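Local structure of C-type lectin domain family 4, member b1 (Mus musculus, 6LKR) at residues 15-20 with 51-56; 63-68 with 117-122; 104-107 with 113-116. The protein is a calcium-dependent C-type lectin receptor of the innate immune system, with a carbohydrate-recognition domain that probably recognises pathogen-derived phosphoglycolipids. All blocks are in the same frame, centred on the assembly; numbering follows the deposited sequence.

Interaction 1: 15-20 with 51-56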
loop_
_atom_site.group_PDB
_atom_site.type_symbol
_atom_site.label_atom_id
_atom_site.label_comp_id
_atom_site.label_asym_id
_atom_site.label_seq_id
_atom_site.Cartn_x
_atom_site.Cartn_y
_atom_site.Cartn_z
ATOM N N HIS A 15 -0.606 10.971 -1.558
ATOM C CA HIS A 15 -0.782 10.710 -3.011
ATOM C C HIS A 15 -1.346 11.931 -3.730
ATOM O O HIS A 15 -1.981 12.782 -3.079
ATOM C CB HIS A 15 -1.693 9.501 -3.241
ATOM C CG HIS A 15 -1.154 8.240 -2.665
ATOM N ND1 HIS A 15 -1.644 7.703 -1.481
ATOM C CD2 HIS A 15 -0.170 7.418 -3.090
ATOM C CE1 HIS A 15 -0.994 6.582 -1.220
ATOM N NE2 HIS A 15 -0.081 6.389 -2.187
ATOM N N CYS A 16 -1.092 11.980 -5.035
ATOM C CA CYS A 16 -1.702 12.898 -6.012
ATOM C C CYS A 16 -2.636 12.078 -6.900
ATOM O O CYS A 16 -2.261 10.950 -7.261
ATOM C CB CYS A 16 -0.618 13.581 -6.834
ATOM S SG CYS A 16 0.665 14.299 -5.782
ATOM N N TYR A 17 -3.792 12.642 -7.249
ATOM C CA TYR A 17 -4.847 11.965 -8.038
ATOM C C TYR A 17 -5.191 12.799 -9.272
ATOM O O TYR A 17 -5.146 14.050 -9.200
ATOM C CB TYR A 17 -6.076 11.724 -7.165
ATOM C CG TYR A 17 -5.814 10.816 -5.991
ATOM C CD1 TYR A 17 -5.321 11.313 -4.800
ATOM C CD2 TYR A 17 -6.019 9.448 -6.088
ATOM C CE1 TYR A 17 -5.060 10.480 -3.724
ATOM C CE2 TYR A 17 -5.780 8.602 -5.018
ATOM C CZ TYR A 17 -5.295 9.118 -3.832
ATOM O OH TYR A 17 -5.055 8.295 -2.773
ATOM N N LEU A 18 -5.546 12.118 -10.362
ATOM C CA LEU A 18 -6.023 12.762 -11.613
ATOM C C LEU A 18 -7.030 11.865 -12.325
ATOM O O LEU A 18 -6.726 10.676 -12.543
ATOM C CB LEU A 18 -4.829 13.042 -12.530
ATOM C CG LEU A 18 -5.193 13.731 -13.847
ATOM C CD1 LEU A 18 -5.387 15.213 -13.612
ATOM C CD2 LEU A 18 -4.137 13.486 -14.921
ATOM N N VAL A 19 -8.143 12.456 -12.751
ATOM C CA VAL A 19 -9.071 11.866 -13.753
ATOM C C VAL A 19 -8.582 12.336 -15.123
ATOM O O VAL A 19 -8.726 13.508 -15.454
ATOM C CB VAL A 19 -10.530 12.281 -13.485
ATOM C CG1 VAL A 19 -11.471 11.669 -14.504
ATOM C CG2 VAL A 19 -10.965 11.932 -12.071
ATOM N N PRO A 20 -7.950 11.463 -15.933
ATOM C CA PRO A 20 -7.426 11.873 -17.235
ATOM C C PRO A 20 -8.538 12.115 -18.265
ATOM O O PRO A 20 -9.610 11.542 -18.137
ATOM C CB PRO A 20 -6.498 10.720 -17.654
ATOM C CG PRO A 20 -6.965 9.520 -16.866
ATOM C CD PRO A 20 -7.683 10.050 -15.639
ATOM N N GLN A 51 -11.305 5.945 -0.647
ATOM C CA GLN A 51 -12.548 5.669 -1.410
ATOM C C GLN A 51 -13.369 6.961 -1.481
ATOM O O GLN A 51 -13.839 7.320 -2.592
ATOM C CB GLN A 51 -13.325 4.531 -0.745
ATOM C CG GLN A 51 -14.712 4.285 -1.332
ATOM C CD GLN A 51 -14.706 3.592 -2.673
ATOM O OE1 GLN A 51 -13.662 3.277 -3.240
ATOM N NE2 GLN A 51 -15.901 3.344 -3.195
ATOM N N ASP A 52 -13.544 7.634 -0.341
ATOM C CA ASP A 52 -14.357 8.876 -0.244
ATOM C C ASP A 52 -13.681 9.966 -1.077
ATOM O O ASP A 52 -14.375 10.634 -1.881
ATOM C CB ASP A 52 -14.562 9.299 1.209
ATOM C CG ASP A 52 -15.461 8.374 2.013
ATOM O OD1 ASP A 52 -16.069 7.464 1.415
ATOM O OD2 ASP A 52 -15.549 8.580 3.235
ATOM N N PHE A 53 -12.371 10.142 -0.928
ATOM C CA PHE A 53 -11.661 11.222 -1.650
ATOM C C PHE A 53 -11.773 10.984 -3.158
ATOM O O PHE A 53 -12.146 11.905 -3.881
ATOM C CB PHE A 53 -10.196 11.363 -1.241
ATOM C CG PHE A 53 -9.512 12.437 -2.049
ATOM C CD1 PHE A 53 -9.590 13.765 -1.669
ATOM C CD2 PHE A 53 -8.874 12.130 -3.241
ATOM C CE1 PHE A 53 -8.999 14.761 -2.432
ATOM C CE2 PHE A 53 -8.291 13.126 -4.007
ATOM C CZ PHE A 53 -8.339 14.436 -3.596
ATOM N N ILE A 54 -11.415 9.785 -3.619
ATOM C CA ILE A 54 -11.390 9.465 -5.073
ATOM C C ILE A 54 -12.794 9.681 -5.647
ATOM O O ILE A 54 -12.912 10.368 -6.674
ATOM C CB ILE A 54 -10.862 8.041 -5.313
ATOM C CG1 ILE A 54 -9.396 7.916 -4.895
ATOM C CG2 ILE A 54 -11.075 7.618 -6.760
ATOM C CD1 ILE A 54 -8.949 6.488 -4.668
ATOM N N THR A 55 -13.826 9.134 -5.006
ATOM C CA THR A 55 -15.217 9.236 -5.518
ATOM C C THR A 55 -15.691 10.693 -5.459
ATOM O O THR A 55 -16.505 11.063 -6.314
ATOM C CB THR A 55 -16.141 8.238 -4.821
ATOM O OG1 THR A 55 -16.143 8.493 -3.418
ATOM C CG2 THR A 55 -15.716 6.818 -5.114
ATOM N N GLY A 56 -15.149 11.508 -4.555
ATOM C CA GLY A 56 -15.498 12.939 -4.461
ATOM C C GLY A 56 -15.066 13.723 -5.697
ATOM O O GLY A 56 -15.663 14.790 -5.958
#
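The phenol ring of Y17 meets helix 48-56 through two neighbouring residues: F53 lies over one of its faces, with CD2 3.9 Å above the plane and offset toward the rim, while I54 comes in obliquely. The two aromatic rings are neither stacked nor edge-to-face; their planes stand at 49° and their centroids are 5.3 Å apart. The closest approach, 3.6 Å, is between Y17 CD1 and F53 CE2, so a corner of the phenylalanine ring rests on the CG-CD1 flank of the tyrosine. On the other flank CG1 of I54 touches Y17 CE2 at 3.7 Å, and I54 CD1 lies close to the same ring carbon. CB of F53 already points toward strand 15-18, and CG anti to the backbone N (chi1 178°) extends the ring in that direction. F12 of the adjoining strand 10-12 stacks on F53 and also touches Y17, which continues the aromatic cluster, and Q130 of strand 126-132 packs against the tyrosine too. No hydrogen bond or charge pair crosses between 15-20 and 51-56; strand 15-18 and helix 48-56 are held together here by dispersion and burial of apolar surface.

Interaction 2: 63-68 with 117-122. With CA (calcium ion), chain D.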
loop_
_atom_site.group_PDB
_atom_site.type_symbol
_atom_site.label_atom_id
_atom_site.label_comp_id
_atom_site.label_asym_id
_atom_site.label_seq_id
_atom_site.Cartn_x
_atom_site.Cartn_y
_atom_site.Cartn_z
ATOM N N ALA A 63 -18.636 5.645 -14.934
ATOM C CA ALA A 63 -17.957 4.506 -14.275
ATOM C C ALA A 63 -16.458 4.626 -14.544
ATOM O O ALA A 63 -16.077 5.075 -15.638
ATOM C CB ALA A 63 -18.512 3.194 -14.767
ATOM N N TYR A 64 -15.628 4.285 -13.564
ATOM C CA TYR A 64 -14.165 4.491 -13.663
ATOM C C TYR A 64 -13.440 3.220 -13.263
ATOM O O TYR A 64 -13.709 2.696 -12.170
ATOM C CB TYR A 64 -13.710 5.627 -12.755
ATOM C CG TYR A 64 -14.342 6.959 -13.050
ATOM C CD1 TYR A 64 -15.637 7.231 -12.643
ATOM C CD2 TYR A 64 -13.632 7.961 -13.693
ATOM C CE1 TYR A 64 -16.221 8.460 -12.886
ATOM C CE2 TYR A 64 -14.200 9.200 -13.936
ATOM C CZ TYR A 64 -15.499 9.446 -13.533
ATOM O OH TYR A 64 -16.082 10.658 -13.737
ATOM N N PHE A 65 -12.527 2.775 -14.112
ATOM C CA PHE A 65 -11.576 1.692 -13.773
ATOM C C PHE A 65 -10.732 2.117 -12.566
ATOM O O PHE A 65 -10.228 3.266 -12.509
ATOM C CB PHE A 65 -10.700 1.340 -14.974
ATOM C CG PHE A 65 -11.335 0.391 -15.954
ATOM C CD1 PHE A 65 -11.924 -0.787 -15.521
ATOM C CD2 PHE A 65 -11.340 0.671 -17.313
ATOM C CE1 PHE A 65 -12.490 -1.667 -16.427
ATOM C CE2 PHE A 65 -11.926 -0.203 -18.216
ATOM C CZ PHE A 65 -12.497 -1.373 -17.771
ATOM N N ILE A 66 -10.586 1.196 -11.615
ATOM C CA ILE A 66 -9.611 1.289 -10.492
ATOM C C ILE A 66 -8.534 0.221 -10.700
ATOM O O ILE A 66 -8.716 -0.659 -11.575
ATOM C CB ILE A 66 -10.328 1.176 -9.132
ATOM C CG1 ILE A 66 -10.858 -0.234 -8.867
ATOM C CG2 ILE A 66 -11.440 2.209 -9.042
ATOM C CD1 ILE A 66 -11.339 -0.444 -7.456
ATOM N N GLY A 67 -7.434 0.320 -9.951
ATOM C CA GLY A 67 -6.225 -0.500 -10.148
ATOM C C GLY A 67 -6.331 -1.838 -9.438
ATOM O O GLY A 67 -5.347 -2.258 -8.816
ATOM N N LEU A 68 -7.471 -2.508 -9.565
ATOM C CA LEU A 68 -7.735 -3.828 -8.944
ATOM C C LEU A 68 -8.084 -4.811 -10.062
ATOM O O LEU A 68 -8.933 -4.490 -10.901
ATOM C CB LEU A 68 -8.885 -3.711 -7.938
ATOM C CG LEU A 68 -9.079 -4.924 -7.023
ATOM C CD1 LEU A 68 -7.886 -5.105 -6.093
ATOM C CD2 LEU A 68 -10.349 -4.792 -6.198
ATOM N N ASN A 117 -17.541 -2.680 -8.824
ATOM C CA ASN A 117 -18.196 -3.696 -9.678
ATOM C C ASN A 117 -17.092 -4.402 -10.458
ATOM O O ASN A 117 -16.256 -3.691 -11.063
ATOM C CB ASN A 117 -19.218 -3.023 -10.595
ATOM C CG ASN A 117 -19.871 -3.964 -11.584
ATOM O OD1 ASN A 117 -20.109 -5.132 -11.284
ATOM N ND2 ASN A 117 -20.203 -3.448 -12.754
ATOM N N ASP A 118 -17.080 -5.734 -10.458
ATOM C CA ASP A 118 -16.226 -6.493 -11.405
ATOM C C ASP A 118 -16.882 -6.380 -12.785
ATOM O O ASP A 118 -18.122 -6.444 -12.877
ATOM C CB ASP A 118 -15.941 -7.918 -10.926
ATOM C CG ASP A 118 -17.169 -8.802 -10.776
ATOM O OD1 ASP A 118 -18.293 -8.252 -10.600
ATOM O OD2 ASP A 118 -16.991 -10.025 -10.824
ATOM N N ILE A 119 -16.090 -6.093 -13.816
ATOM C CA ILE A 119 -16.576 -6.022 -15.224
ATOM C C ILE A 119 -15.504 -6.622 -16.125
ATOM O O ILE A 119 -14.379 -6.827 -15.653
ATOM C CB ILE A 119 -16.925 -4.591 -15.676
ATOM C CG1 ILE A 119 -15.706 -3.666 -15.666
ATOM C CG2 ILE A 119 -18.079 -4.019 -14.869
ATOM C CD1 ILE A 119 -15.902 -2.443 -16.543
ATOM N N SER A 120 -15.853 -6.852 -17.386
ATOM C CA SER A 120 -14.905 -7.307 -18.430
ATOM C C SER A 120 -13.809 -6.248 -18.608
ATOM O O SER A 120 -14.130 -5.060 -18.732
ATOM C CB SER A 120 -15.616 -7.590 -19.731
ATOM O OG SER A 120 -14.722 -7.437 -20.821
ATOM N N CYS A 121 -12.557 -6.688 -18.654
ATOM C CA CYS A 121 -11.363 -5.830 -18.835
ATOM C C CYS A 121 -11.403 -5.130 -20.201
ATOM O O CYS A 121 -10.770 -4.070 -20.333
ATOM C CB CYS A 121 -10.113 -6.676 -18.667
ATOM S SG CYS A 121 -9.979 -7.347 -16.989
ATOM N N ASN A 122 -12.152 -5.680 -21.160
ATOM C CA ASN A 122 -12.197 -5.196 -22.564
ATOM C C ASN A 122 -13.232 -4.084 -22.733
ATOM O O ASN A 122 -13.144 -3.385 -23.744
ATOM C CB ASN A 122 -12.486 -6.338 -23.536
ATOM C CG ASN A 122 -11.434 -7.416 -23.452
ATOM O OD1 ASN A 122 -10.242 -7.116 -23.445
ATOM N ND2 ASN A 122 -11.865 -8.663 -23.352
HETATM CA CA CA D . -20.009 -7.534 -11.922
HETATM O O HOH W 1 -22.579 -7.004 -12.112
HETATM O O HOH W 2 -21.043 -6.865 -13.870
#
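F65 and I119 carry most of this contact. The phenylalanine reaches across with the far end of its ring: CE1 lies 3.5 Å from I119 CD1, and CZ is also near that methyl group. The isoleucine is turned to meet it, since CG1 sits between the backbone N and the carbonyl carbon (chi1 63°) and CG2 is left beside the backbone N. The two side chains approach at a slant, and the methyl meets the ring obliquely. Beyond the isoleucine the chain bends round the end of the ring, where S120 O comes to the edge near the ring plane, 4.1 Å from F65 CZ. C121, disulfide-bonded to C103, adds its carbonyl O obliquely to the same ring carbon. S120 OG accepts a hydrogen bond from N122 N, at 3.1 Å, closing an ST turn. T105 and Q125 pack against both F65 and I119. Immediately before I119, the chain grips the calcium ion: D118 binds it twice, through OD1 at 2.3 Å and through its backbone O at 2.4 Å, and N117 joins through its side-chain amide. Two waters and E95, S97 and E101 complete the shell. W116-N117-D118 is the WND motif of strand 113-119, and E95-P96-S97 stands where the family has its EPN-type motif; their ligands, with E101, build the principal calcium site of the C-type lectin fold, where sugars probably bind.

Interaction 3: 104-107 with 113-116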
loop_
_atom_site.group_PDB
_atom_site.type_symbol
_atom_site.label_atom_id
_atom_site.label_comp_id
_atom_site.label_asym_id
_atom_site.label_seq_id
_atom_site.Cartn_x
_atom_site.Cartn_y
_atom_site.Cartn_z
ATOM N N VAL A 104 -12.066 -4.111 -12.425
ATOM C CA VAL A 104 -12.943 -3.494 -11.392
ATOM C C VAL A 104 -13.163 -2.029 -11.741
ATOM O O VAL A 104 -12.188 -1.325 -12.071
ATOM C CB VAL A 104 -12.371 -3.677 -9.975
ATOM C CG1 VAL A 104 -13.270 -3.074 -8.906
ATOM C CG2 VAL A 104 -12.136 -5.147 -9.679
ATOM N N THR A 105 -14.424 -1.611 -11.685
ATOM C CA THR A 105 -14.822 -0.193 -11.843
ATOM C C THR A 105 -15.471 0.295 -10.555
ATOM O O THR A 105 -15.943 -0.548 -9.761
ATOM C CB THR A 105 -15.811 0.026 -12.990
ATOM O OG1 THR A 105 -16.904 -0.880 -12.821
ATOM C CG2 THR A 105 -15.160 -0.162 -14.337
ATOM N N VAL A 106 -15.454 1.604 -10.361
ATOM C CA VAL A 106 -16.205 2.253 -9.263
ATOM C C VAL A 106 -17.274 3.092 -9.961
ATOM O O VAL A 106 -16.958 3.759 -10.965
ATOM C CB VAL A 106 -15.284 3.053 -8.323
ATOM C CG1 VAL A 106 -14.536 4.157 -9.056
ATOM C CG2 VAL A 106 -16.050 3.611 -7.137
ATOM N N TYR A 107 -18.510 3.017 -9.484
ATOM C CA TYR A 107 -19.645 3.755 -10.083
ATOM C C TYR A 107 -20.687 4.020 -9.001
ATOM O O TYR A 107 -20.635 3.421 -7.909
ATOM C CB TYR A 107 -20.199 3.009 -11.298
ATOM C CG TYR A 107 -21.235 1.953 -11.002
ATOM C CD1 TYR A 107 -20.872 0.654 -10.684
ATOM C CD2 TYR A 107 -22.586 2.245 -11.095
ATOM C CE1 TYR A 107 -21.826 -0.321 -10.439
ATOM C CE2 TYR A 107 -23.553 1.285 -10.848
ATOM C CZ TYR A 107 -23.173 -0.004 -10.521
ATOM O OH TYR A 107 -24.131 -0.939 -10.273
ATOM N N GLY A 113 -25.028 5.124 -3.416
ATOM C CA GLY A 113 -23.711 5.783 -3.402
ATOM C C GLY A 113 -22.704 5.026 -4.242
ATOM O O GLY A 113 -23.108 4.194 -5.093
ATOM N N TRP A 114 -21.429 5.339 -4.034
ATOM C CA TRP A 114 -20.308 4.778 -4.824
ATOM C C TRP A 114 -19.985 3.370 -4.330
ATOM O O TRP A 114 -20.117 3.095 -3.118
ATOM C CB TRP A 114 -19.092 5.691 -4.740
ATOM C CG TRP A 114 -19.280 6.993 -5.445
ATOM C CD1 TRP A 114 -19.682 8.177 -4.897
ATOM C CD2 TRP A 114 -19.037 7.250 -6.838
ATOM N NE1 TRP A 114 -19.698 9.154 -5.855
ATOM C CE2 TRP A 114 -19.307 8.617 -7.054
ATOM C CE3 TRP A 114 -18.591 6.468 -7.912
ATOM C CZ2 TRP A 114 -19.151 9.213 -8.305
ATOM C CZ3 TRP A 114 -18.454 7.054 -9.149
ATOM C CH2 TRP A 114 -18.731 8.410 -9.340
ATOM N N GLY A 115 -19.556 2.514 -5.249
ATOM C CA GLY A 115 -19.153 1.140 -4.930
ATOM C C GLY A 115 -18.440 0.516 -6.107
ATOM O O GLY A 115 -18.504 1.085 -7.221
ATOM N N TRP A 116 -17.786 -0.615 -5.866
ATOM C CA TRP A 116 -17.001 -1.335 -6.892
ATOM C C TRP A 116 -17.865 -2.406 -7.567
ATOM O O TRP A 116 -18.738 -3.002 -6.902
ATOM C CB TRP A 116 -15.762 -1.992 -6.297
ATOM C CG TRP A 116 -14.834 -1.103 -5.536
ATOM C CD1 TRP A 116 -14.767 0.262 -5.508
ATOM C CD2 TRP A 116 -13.795 -1.577 -4.671
ATOM N NE1 TRP A 116 -13.753 0.663 -4.676
ATOM C CE2 TRP A 116 -13.137 -0.444 -4.154
ATOM C CE3 TRP A 116 -13.353 -2.853 -4.305
ATOM C CZ2 TRP A 116 -12.063 -0.556 -3.275
ATOM C CZ3 TRP A 116 -12.298 -2.960 -3.428
ATOM C CH2 TRP A 116 -11.660 -1.826 -2.928
#
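With chi1 of V106 at 60°, CG1 lies between the backbone N and the carbonyl carbon and CG2 is anti to the N, a setting that places the CG2 methyl between two tryptophans of the partner strand. V106 CG2 lies 3.9 Å from W116 CD1, at the edge of that indole and in its plane, and meets W114 CE3 obliquely. W114, with CG anti to the carbonyl carbon (chi1 -69°), brings the benzo part of its indole alongside the backbone of Y107, where CE3 is 3.4 Å from Y107 C. Farther along, V104 CG1 touches W116 CB at 3.8 Å. The backbones form an antiparallel ladder. Y107 and G115 are a hydrogen-bonded pair: Y107 N donates to G115 O and G115 N to Y107 O, both at 3.0 Å. V106 and W116 form the next, non-hydrogen-bonded pair, their CA atoms 4.4 Å apart, and W116 CA makes a CA-H...O contact of 3.2 Å with T105 O. W116 NE1 is satisfied by Q51 of helix 48-56 and W91 meets the same indole edge-to-face, while Y107 OH bonds to R109. The hairpin 103-109/113-119 lies with strand 64-70 on the other side of 103-109, bonded through V104 to I66 and V106 to Y64, and helix 48-56 packs on V106 and W114 through T55.

How the interactions relate
Along the chain, interaction 1 closes before interaction 2 opens, and interaction 3 is nested inside the loop that interaction 2 closes. Their centres lie about 15 Å (1 and 2), 13 Å (1 and 3) and 9 Å (2 and 3) apart, and all three reach one mixed sheet. Helix 48-56 is shared ground for interactions 1 and 3: its face toward strand 15-18 makes the first contact, while Q51 and T55 meet the hairpin. Interactions 2 and 3 both use strand 113-119, and strand 103-109 lies beside 64-70. The sheet thus connects the N-terminal strands to the calcium-binding end of the lectin domain.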